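Local coordinates for malonyl CoA-acyl carrier protein transacylase (Synechocystis sp. PCC 6803 substr. Kazusa, PDB 4RR5) that transfers the malonyl group from malonyl-CoA to the holo acyl carrier protein, supplying malonyl-ACP for fatty acid biosynthesis, at residues A[41-44]-A[45-49]; A[72-76]-A[77-81]; A[89-92]-A[93-97]; A[196-199]-A[200-203]. All coordinates share one frame; numbering follows the deposited sequence.

Contact 1: residues A[41-44]-A[45-49]; sequences SVVE and KCQGD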
loop_
_atom_site.group_PDB
_atom_site.type_symbol
_atom_site.label_atom_id
_atom_site.label_comp_id
_atom_site.label_asym_id
_atom_site.label_seq_id
_atom_site.Cartn_x
_atom_site.Cartn_y
_atom_site.Cartn_z
ATOM N N SER A 41 -1.448 21.157 -4.179
ATOM C CA SER A 41 -2.306 20.848 -3.048
ATOM C C SER A 41 -2.896 19.442 -3.121
ATOM O O SER A 41 -3.525 19.069 -4.121
ATOM C CB SER A 41 -3.429 21.872 -2.961
ATOM O OG SER A 41 -4.402 21.466 -2.019
ATOM N N VAL A 42 -2.708 18.666 -2.056
ATOM C CA VAL A 42 -3.325 17.342 -1.988
ATOM C C VAL A 42 -4.859 17.449 -1.916
ATOM O O VAL A 42 -5.570 16.675 -2.562
ATOM C CB VAL A 42 -2.775 16.527 -0.791
ATOM C CG1 VAL A 42 -3.610 15.263 -0.540
ATOM C CG2 VAL A 42 -1.317 16.165 -1.043
ATOM N N VAL A 43 -5.362 18.418 -1.157
ATOM C CA VAL A 43 -6.803 18.645 -1.061
ATOM C C VAL A 43 -7.412 18.905 -2.424
ATOM O O VAL A 43 -8.390 18.258 -2.812
ATOM C CB VAL A 43 -7.141 19.839 -0.147
ATOM C CG1 VAL A 43 -8.635 19.961 0.019
ATOM C CG2 VAL A 43 -6.508 19.649 1.189
ATOM N N GLU A 44 -6.814 19.840 -3.156
ATOM C CA GLU A 44 -7.315 20.196 -4.479
ATOM C C GLU A 44 -7.325 18.989 -5.395
ATOM O O GLU A 44 -8.308 18.730 -6.070
ATOM C CB GLU A 44 -6.478 21.326 -5.093
ATOM C CG GLU A 44 -6.621 22.707 -4.398
ATOM C CD GLU A 44 -7.971 23.392 -4.662
ATOM O OE1 GLU A 44 -8.455 23.349 -5.812
ATOM O OE2 GLU A 44 -8.546 23.978 -3.716
ATOM N N LYS A 45 -6.231 18.234 -5.392
ATOM C CA LYS A 45 -6.077 17.093 -6.289
ATOM C C LYS A 45 -7.054 15.954 -5.969
ATOM O O LYS A 45 -7.492 15.240 -6.860
ATOM C CB LYS A 45 -4.626 16.600 -6.239
ATOM C CG LYS A 45 -4.266 15.487 -7.232
ATOM C CD LYS A 45 -4.487 15.880 -8.691
ATOM C CE LYS A 45 -3.747 17.170 -9.053
ATOM N NZ LYS A 45 -2.260 17.075 -8.879
ATOM N N CYS A 46 -7.409 15.792 -4.700
ATOM C CA CYS A 46 -8.352 14.745 -4.314
ATOM C C CYS A 46 -9.788 15.075 -4.734
ATOM O O CYS A 46 -10.678 14.223 -4.678
ATOM C CB CYS A 46 -8.302 14.511 -2.801
ATOM S SG CYS A 46 -6.860 13.582 -2.220
ATOM N N GLN A 47 -10.016 16.320 -5.131
ATOM C CA GLN A 47 -11.347 16.742 -5.514
ATOM C C GLN A 47 -11.448 16.910 -7.013
ATOM O O GLN A 47 -12.422 17.469 -7.523
ATOM C CB GLN A 47 -11.703 18.045 -4.835
ATOM C CG GLN A 47 -11.925 17.910 -3.371
ATOM C CD GLN A 47 -12.343 19.219 -2.780
ATOM O OE1 GLN A 47 -11.509 20.080 -2.499
ATOM N NE2 GLN A 47 -13.642 19.405 -2.625
ATOM N N GLY A 48 -10.427 16.431 -7.708
ATOM C CA GLY A 48 -10.361 16.557 -9.146
ATOM C C GLY A 48 -10.980 15.390 -9.889
ATOM O O GLY A 48 -11.716 14.585 -9.335
ATOM N N ASP A 49 -10.669 15.319 -11.168
ATOM C CA ASP A 49 -11.118 14.244 -12.011
ATOM C C ASP A 49 -10.681 12.884 -11.479
ATOM O O ASP A 49 -9.563 12.725 -10.982
ATOM C CB ASP A 49 -10.578 14.454 -13.422
ATOM C CG ASP A 49 -11.302 13.625 -14.430
ATOM O OD1 ASP A 49 -10.954 12.429 -14.564
ATOM O OD2 ASP A 49 -12.225 14.171 -15.079
#
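K45 N donates to S41 O at 3.1 Å, and C46 N donates to V42 O at 3.0 Å. These i to i+4 bonds define the short helix 42-46, which has an N-cap at S41. An i to i+3 bond follows. Q47 N reaches E44 O, three residues back, at 3.1 Å, and lies above the plane of that carbonyl. At the start, S41 OG accepts from E44 N at 3.1 Å in an almost straight bond (175°). This capping bond satisfies an amide of the first turn.

The buried side chains face the body of the protein. V42 places CG1 4.0 Å from C46 SG, one turn on. V42 also packs on Y31 and A34 of helix 25-38. V42 and C46 both touch C62 of helix 56-76. The short helix is thus packed against two longer ones. K45 turns back on itself, with bends at chi2, chi3 and chi4. NZ thereby reaches N58 OD1, and the lysine makes a cation-pi contact with W40. On another flank V43 and Q47 lie side by side and point the same way, with V43 CG1 3.8 Å from Q47 OE1.

Contact 2: residues A[72-76]-A[77-81]; sequences DLLRD and KGFQP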
loop_
_atom_site.group_PDB
_atom_site.type_symbol
_atom_site.label_atom_id
_atom_site.label_comp_id
_atom_site.label_asym_id
_atom_site.label_seq_id
_atom_site.Cartn_x
_atom_site.Cartn_y
_atom_site.Cartn_z
ATOM N N ASP A 72 -2.299 10.367 12.711
ATOM C CA ASP A 72 -2.112 11.362 13.751
ATOM C C ASP A 72 -3.437 11.725 14.409
ATOM O O ASP A 72 -3.479 12.022 15.597
ATOM C CB ASP A 72 -1.442 12.599 13.186
ATOM C CG ASP A 72 -0.022 12.334 12.786
ATOM O OD1 ASP A 72 0.527 11.306 13.219
ATOM O OD2 ASP A 72 0.555 13.145 12.049
ATOM N N LEU A 73 -4.521 11.700 13.640
ATOM C CA LEU A 73 -5.841 11.962 14.201
ATOM C C LEU A 73 -6.225 10.876 15.212
ATOM O O LEU A 73 -6.739 11.180 16.287
ATOM C CB LEU A 73 -6.885 12.067 13.095
ATOM C CG LEU A 73 -6.773 13.370 12.304
ATOM C CD1 LEU A 73 -7.736 13.357 11.136
ATOM C CD2 LEU A 73 -7.016 14.559 13.220
ATOM N N LEU A 74 -5.951 9.622 14.855
ATOM C CA LEU A 74 -6.123 8.487 15.755
ATOM C C LEU A 74 -5.306 8.645 17.040
ATOM O O LEU A 74 -5.821 8.458 18.144
ATOM C CB LEU A 74 -5.738 7.193 15.040
ATOM C CG LEU A 74 -6.836 6.711 14.108
ATOM C CD1 LEU A 74 -6.309 5.696 13.082
ATOM C CD2 LEU A 74 -7.998 6.145 14.937
ATOM N N ARG A 75 -4.037 9.011 16.885
ATOM C CA ARG A 75 -3.178 9.269 18.032
ATOM C C ARG A 75 -3.759 10.343 18.938
ATOM O O ARG A 75 -3.865 10.147 20.148
ATOM C CB ARG A 75 -1.774 9.657 17.579
ATOM C CG ARG A 75 -0.997 8.461 17.024
ATOM C CD ARG A 75 0.500 8.700 16.994
ATOM N NE ARG A 75 1.203 7.517 16.517
ATOM C CZ ARG A 75 1.420 6.427 17.252
ATOM N NH1 ARG A 75 0.995 6.361 18.508
ATOM N NH2 ARG A 75 2.061 5.400 16.723
ATOM N N ASP A 76 -4.165 11.461 18.350
ATOM C CA ASP A 76 -4.759 12.550 19.108
ATOM C C ASP A 76 -5.978 12.109 19.928
ATOM O O ASP A 76 -6.180 12.584 21.046
ATOM C CB ASP A 76 -5.147 13.687 18.169
ATOM C CG ASP A 76 -5.259 15.016 18.886
ATOM O OD1 ASP A 76 -4.214 15.517 19.361
ATOM O OD2 ASP A 76 -6.387 15.549 18.974
ATOM N N LYS A 77 -6.781 11.199 19.386
ATOM C CA LYS A 77 -7.915 10.649 20.128
ATOM C C LYS A 77 -7.475 9.651 21.209
ATOM O O LYS A 77 -8.301 9.128 21.948
ATOM C CB LYS A 77 -8.899 9.969 19.184
ATOM C CG LYS A 77 -9.517 10.884 18.148
ATOM C CD LYS A 77 -10.809 10.290 17.575
ATOM C CE LYS A 77 -11.908 10.177 18.634
ATOM N NZ LYS A 77 -13.078 11.054 18.322
ATOM N N GLY A 78 -6.177 9.375 21.296
ATOM C CA GLY A 78 -5.678 8.443 22.292
ATOM C C GLY A 78 -5.362 7.029 21.813
ATOM O O GLY A 78 -4.620 6.307 22.475
ATOM N N PHE A 79 -5.910 6.624 20.671
ATOM C CA PHE A 79 -5.664 5.282 20.156
ATOM C C PHE A 79 -4.237 5.104 19.645
ATOM O O PHE A 79 -3.651 6.020 19.069
ATOM C CB PHE A 79 -6.648 4.954 19.048
ATOM C CG PHE A 79 -8.084 4.995 19.484
ATOM C CD1 PHE A 79 -8.666 3.901 20.100
ATOM C CD2 PHE A 79 -8.861 6.126 19.260
ATOM C CE1 PHE A 79 -9.998 3.939 20.488
ATOM C CE2 PHE A 79 -10.185 6.168 19.647
ATOM C CZ PHE A 79 -10.756 5.075 20.258
ATOM N N GLN A 80 -3.681 3.919 19.869
ATOM C CA GLN A 80 -2.328 3.605 19.433
ATOM C C GLN A 80 -2.271 2.203 18.858
ATOM O O GLN A 80 -3.021 1.333 19.292
ATOM C CB GLN A 80 -1.352 3.746 20.590
ATOM C CG GLN A 80 -1.014 5.183 20.894
ATOM C CD GLN A 80 -0.165 5.321 22.139
ATOM O OE1 GLN A 80 -0.165 4.442 23.004
ATOM N NE2 GLN A 80 0.567 6.429 22.238
ATOM N N PRO A 81 -1.388 1.981 17.870
ATOM C CA PRO A 81 -1.288 0.676 17.207
ATOM C C PRO A 81 -0.369 -0.282 17.956
ATOM O O PRO A 81 0.611 0.147 18.566
ATOM C CB PRO A 81 -0.698 1.032 15.847
ATOM C CG PRO A 81 0.216 2.177 16.162
ATOM C CD PRO A 81 -0.431 2.949 17.307
#
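R75 brings its guanidinium up to the chain that has just left the helix. NH1 comes 3.3 Å from Q80 CG, and NH2 comes 3.5 Å from P81 CD. The arginine crosses both side chains at about a right angle, and the guanidinium plane is turned 70° from the Q80 amide. The R75 side chain is extended from CG to NE, which carries the guanidinium out to residues five and six positions on. Its backbone takes part as well: R75 CA makes a CA-H...O contact of 3.4 Å with F79 O.

L74 O lies at the edge of the F79 ring, in the ring plane. L74 CD2 and F79 CD2 make a looser apolar contact at 4.4 Å.

The turn itself is set by the backbone. K77 N still makes a helical bond to L73 O at 3.1 Å. Then G78 N turns back to R75 O at 2.7 Å, and the weak bond from F79 N to L74 O, 3.1 Å long, spans five residues. G78 has positive phi (101°), which swings the chain away from the helix. Further out, R75 NH2 bonds A97 O, F79 packs edge-to-face with W260, and L74 and P81 both touch W5 of strand 3-7. The whole is a Schellman motif, closing helix 56-76 and turning the chain toward strand 83-86 of the parallel sheet.

Contact 3: residues A[89-92]-A[93-97]; sequences LGEY and SALYA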
loop_
_atom_site.group_PDB
_atom_site.type_symbol
_atom_site.label_atom_id
_atom_site.label_comp_id
_atom_site.label_asym_id
_atom_site.label_seq_id
_atom_site.Cartn_x
_atom_site.Cartn_y
_atom_site.Cartn_z
ATOM N N LEU A 89 2.414 1.130 -1.407
ATOM C CA LEU A 89 2.495 2.521 -0.951
ATOM C C LEU A 89 2.163 2.616 0.551
ATOM O O LEU A 89 2.825 3.351 1.303
ATOM C CB LEU A 89 1.558 3.408 -1.788
ATOM C CG LEU A 89 1.316 4.897 -1.455
ATOM C CD1 LEU A 89 0.345 5.084 -0.265
ATOM C CD2 LEU A 89 2.628 5.686 -1.246
ATOM N N GLY A 90 1.151 1.862 0.981
ATOM C CA GLY A 90 0.774 1.808 2.382
ATOM C C GLY A 90 1.929 1.630 3.361
ATOM O O GLY A 90 1.897 2.171 4.473
ATOM N N GLU A 91 2.945 0.872 2.947
ATOM C CA GLU A 91 4.102 0.581 3.794
ATOM C C GLU A 91 4.766 1.873 4.257
ATOM O O GLU A 91 5.199 1.972 5.406
ATOM C CB GLU A 91 5.116 -0.300 3.045
ATOM C CG GLU A 91 6.314 -0.811 3.893
ATOM C CD GLU A 91 6.748 -2.217 3.470
ATOM O OE1 GLU A 91 7.948 -2.415 3.171
ATOM O OE2 GLU A 91 5.873 -3.121 3.411
ATOM N N TYR A 92 4.836 2.860 3.363
ATOM C CA TYR A 92 5.399 4.169 3.701
ATOM C C TYR A 92 4.590 4.831 4.809
ATOM O O TYR A 92 5.156 5.357 5.766
ATOM C CB TYR A 92 5.476 5.070 2.456
ATOM C CG TYR A 92 6.551 4.600 1.497
ATOM C CD1 TYR A 92 6.307 3.548 0.605
ATOM C CD2 TYR A 92 7.824 5.171 1.511
ATOM C CE1 TYR A 92 7.300 3.085 -0.242
ATOM C CE2 TYR A 92 8.811 4.722 0.660
ATOM C CZ TYR A 92 8.550 3.677 -0.211
ATOM O OH TYR A 92 9.542 3.226 -1.056
ATOM N N SER A 93 3.270 4.786 4.682
ATOM C CA SER A 93 2.401 5.309 5.715
ATOM C C SER A 93 2.622 4.545 7.018
ATOM O O SER A 93 2.665 5.142 8.097
ATOM C CB SER A 93 0.934 5.229 5.288
ATOM O OG SER A 93 0.723 5.830 4.017
ATOM N N ALA A 94 2.753 3.225 6.916
ATOM C CA ALA A 94 3.001 2.403 8.093
ATOM C C ALA A 94 4.336 2.789 8.748
ATOM O O ALA A 94 4.424 2.957 9.964
ATOM C CB ALA A 94 2.985 0.927 7.720
ATOM N N LEU A 95 5.367 2.949 7.929
ATOM C CA LEU A 95 6.684 3.351 8.414
ATOM C C LEU A 95 6.666 4.714 9.121
ATOM O O LEU A 95 7.331 4.898 10.142
ATOM C CB LEU A 95 7.676 3.374 7.256
ATOM C CG LEU A 95 8.028 1.978 6.711
ATOM C CD1 LEU A 95 8.948 2.077 5.491
ATOM C CD2 LEU A 95 8.658 1.089 7.817
ATOM N N TYR A 96 5.903 5.665 8.587
ATOM C CA TYR A 96 5.777 6.971 9.218
ATOM C C TYR A 96 5.038 6.826 10.530
ATOM O O TYR A 96 5.370 7.474 11.516
ATOM C CB TYR A 96 5.040 7.988 8.320
ATOM C CG TYR A 96 4.454 9.119 9.143
ATOM C CD1 TYR A 96 5.267 10.146 9.625
ATOM C CD2 TYR A 96 3.103 9.133 9.493
ATOM C CE1 TYR A 96 4.747 11.165 10.409
ATOM C CE2 TYR A 96 2.583 10.147 10.274
ATOM C CZ TYR A 96 3.403 11.165 10.722
ATOM O OH TYR A 96 2.877 12.179 11.497
ATOM N N ALA A 97 4.020 5.979 10.530
ATOM C CA ALA A 97 3.223 5.776 11.719
ATOM C C ALA A 97 4.056 5.156 12.826
ATOM O O ALA A 97 3.683 5.233 13.996
ATOM C CB ALA A 97 2.017 4.899 11.411
#
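E91 and L95 stand one turn apart on the same flank of the helix, with E91 CG 4.2 Å from L95 CD1. L95 CG is close over the backbone as well, 3.1 Å from E91 O. That oxygen also takes the amide of L95 at 2.7 Å. The first torsion of L95 (chi1 -70°) keeps CG beside its own backbone N, and this brings the branch point back over the preceding turn. The acid end of E91 leads elsewhere, and OE2 accepts from N218 N.

Y92 and Y96 are also one turn apart, but their rings diverge, Y96 holding CG anti to its amide nitrogen (chi1 158°). The Y92 ring has L89 O at its edge, in the ring plane. The Y96 ring leads away toward helix 56-76, where OH and D72 OD2 form a hydrogen bond.

The segment continues from S88, the probable nucleophile. G86, S88 and G90 fit the GxSxG pattern of a nucleophile elbow, as expected in this acyltransferase family, and helix 90-97 follows that turn. G90 O accepts A94 N at 2.8 Å, nearly along the C=O axis. Y92 O accepts Y96 N at 2.9 Å.

On another flank, L89 CD1 is 4.4 Å from S93 OG. This hydroxyl is buried, and E67 OE1 is its hydrogen-bonding partner. L89 also packs on L63 of helix 56-76 and on V110 of helix 103-119.

Contact 4: residues A[196-199]-A[200-203]; sequences SQSF and AQTL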
loop_
_atom_site.group_PDB
_atom_site.type_symbol
_atom_site.label_atom_id
_atom_site.label_comp_id
_atom_site.label_asym_id
_atom_site.label_seq_id
_atom_site.Cartn_x
_atom_site.Cartn_y
_atom_site.Cartn_z
ATOM N N SER A 196 13.873 0.762 -10.040
ATOM C CA SER A 196 14.051 0.502 -8.616
ATOM C C SER A 196 15.488 0.702 -8.119
ATOM O O SER A 196 15.703 0.812 -6.913
ATOM C CB SER A 196 13.610 -0.926 -8.269
ATOM O OG SER A 196 14.331 -1.441 -7.156
ATOM N N GLN A 197 16.475 0.743 -9.016
ATOM C CA GLN A 197 17.860 0.813 -8.550
ATOM C C GLN A 197 18.359 2.260 -8.391
ATOM O O GLN A 197 19.234 2.520 -7.568
ATOM C CB GLN A 197 18.777 -0.011 -9.471
ATOM C CG GLN A 197 19.646 0.742 -10.472
ATOM C CD GLN A 197 20.580 -0.212 -11.237
ATOM O OE1 GLN A 197 21.012 -1.240 -10.701
ATOM N NE2 GLN A 197 20.870 0.116 -12.498
ATOM N N SER A 198 17.787 3.214 -9.118
ATOM C CA SER A 198 18.146 4.610 -8.849
ATOM C C SER A 198 17.486 5.155 -7.568
ATOM O O SER A 198 18.104 5.901 -6.791
ATOM C CB SER A 198 17.779 5.502 -10.030
ATOM O OG SER A 198 18.400 6.775 -9.888
ATOM N N PHE A 199 16.224 4.785 -7.369
ATOM C CA PHE A 199 15.472 5.145 -6.170
ATOM C C PHE A 199 16.100 4.526 -4.917
ATOM O O PHE A 199 16.094 5.137 -3.846
ATOM C CB PHE A 199 14.005 4.703 -6.332
ATOM C CG PHE A 199 13.163 4.875 -5.095
ATOM C CD1 PHE A 199 12.944 6.133 -4.547
ATOM C CD2 PHE A 199 12.570 3.771 -4.492
ATOM C CE1 PHE A 199 12.159 6.289 -3.406
ATOM C CE2 PHE A 199 11.786 3.917 -3.364
ATOM C CZ PHE A 199 11.577 5.184 -2.815
ATOM N N ALA A 200 16.649 3.320 -5.063
ATOM C CA ALA A 200 17.346 2.632 -3.969
ATOM C C ALA A 200 18.579 3.391 -3.499
ATOM O O ALA A 200 18.870 3.423 -2.306
ATOM C CB ALA A 200 17.741 1.223 -4.387
ATOM N N GLN A 201 19.314 3.968 -4.445
ATOM C CA GLN A 201 20.421 4.859 -4.114
ATOM C C GLN A 201 19.914 5.962 -3.175
ATOM O O GLN A 201 20.489 6.197 -2.118
ATOM C CB GLN A 201 21.055 5.446 -5.389
ATOM C CG GLN A 201 22.239 4.622 -5.936
ATOM C CD GLN A 201 22.528 4.845 -7.433
ATOM O OE1 GLN A 201 22.147 5.863 -8.016
ATOM N NE2 GLN A 201 23.206 3.879 -8.053
ATOM N N THR A 202 18.814 6.610 -3.551
ATOM C CA THR A 202 18.161 7.600 -2.689
ATOM C C THR A 202 17.761 7.043 -1.311
ATOM O O THR A 202 17.979 7.685 -0.268
ATOM C CB THR A 202 16.900 8.174 -3.381
ATOM O OG1 THR A 202 17.290 9.092 -4.412
ATOM C CG2 THR A 202 15.983 8.877 -2.372
ATOM N N LEU A 203 17.173 5.848 -1.308
ATOM C CA LEU A 203 16.670 5.258 -0.069
ATOM C C LEU A 203 17.776 4.922 0.929
ATOM O O LEU A 203 17.635 5.207 2.122
ATOM C CB LEU A 203 15.850 4.003 -0.362
ATOM C CG LEU A 203 14.330 4.126 -0.224
ATOM C CD1 LEU A 203 13.622 2.795 -0.497
ATOM C CD2 LEU A 203 13.954 4.651 1.145
#
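F199 O accepts the amide of L203 at 2.8 Å, the shortest hydrogen bond between the two segments. The donor lies in the carbonyl plane. Nearer the start of the stretch, A200 N donates to S196 O at 3.3 Å from above the carbonyl plane. The bonds from Q201 N to Q197 O and from T202 N to S198 O are weak, each 3.4 Å long. All four are i to i+4 bonds within helix 193-204.

F199 and L203 carry the side-chain contact. L203 CG sits over one face of the phenyl ring, and L203 CD1 comes 3.6 Å from F199 CE2. F199 holds CG anti to its amide nitrogen (chi1 173°), which sets the ring beside the following turn, within reach of L203. Both residues also pack on Y92 of helix 90-97.

A200 CB rests 3.3 Å from S196 O, and the methyl touches I235. T202 CB is 3.2 Å from F199 O, while its OG1 bonds Q112 NE2 of helix 103-119. Q197, S198 and Q201 lie on the exposed side. The helix is therefore amphipathic: its apolar flank meets helices 90-97, 103-119 and 227-235, while hydroxyl and amide groups occupy the outer flank.

In the fold
Contact 3 is the buried one, its centre about 8 Å from that of the chain. Contacts 1, 2 and 4 lie farther out, their centres about 19 to 20 Å from it, and mix buried with exposed residues. Contact 2 is joined to contact 3 by two probable hydrogen bonds, D72 with Y96 and R75 with A97. Contact 4 meets contact 3 through packing, with F199 and L203 against Y92. Contact 1 touches none of the others, but packs on helix 56-76, whose C-terminal end forms part of contact 2. Contacts 1 and 2 depend on helix-end chemistry, a serine cap and a glycine turn. Contacts 3 and 4 rest on i to i+4 bonds, two of them weak in contact 4. Only contact 3 adjoins the probable nucleophile.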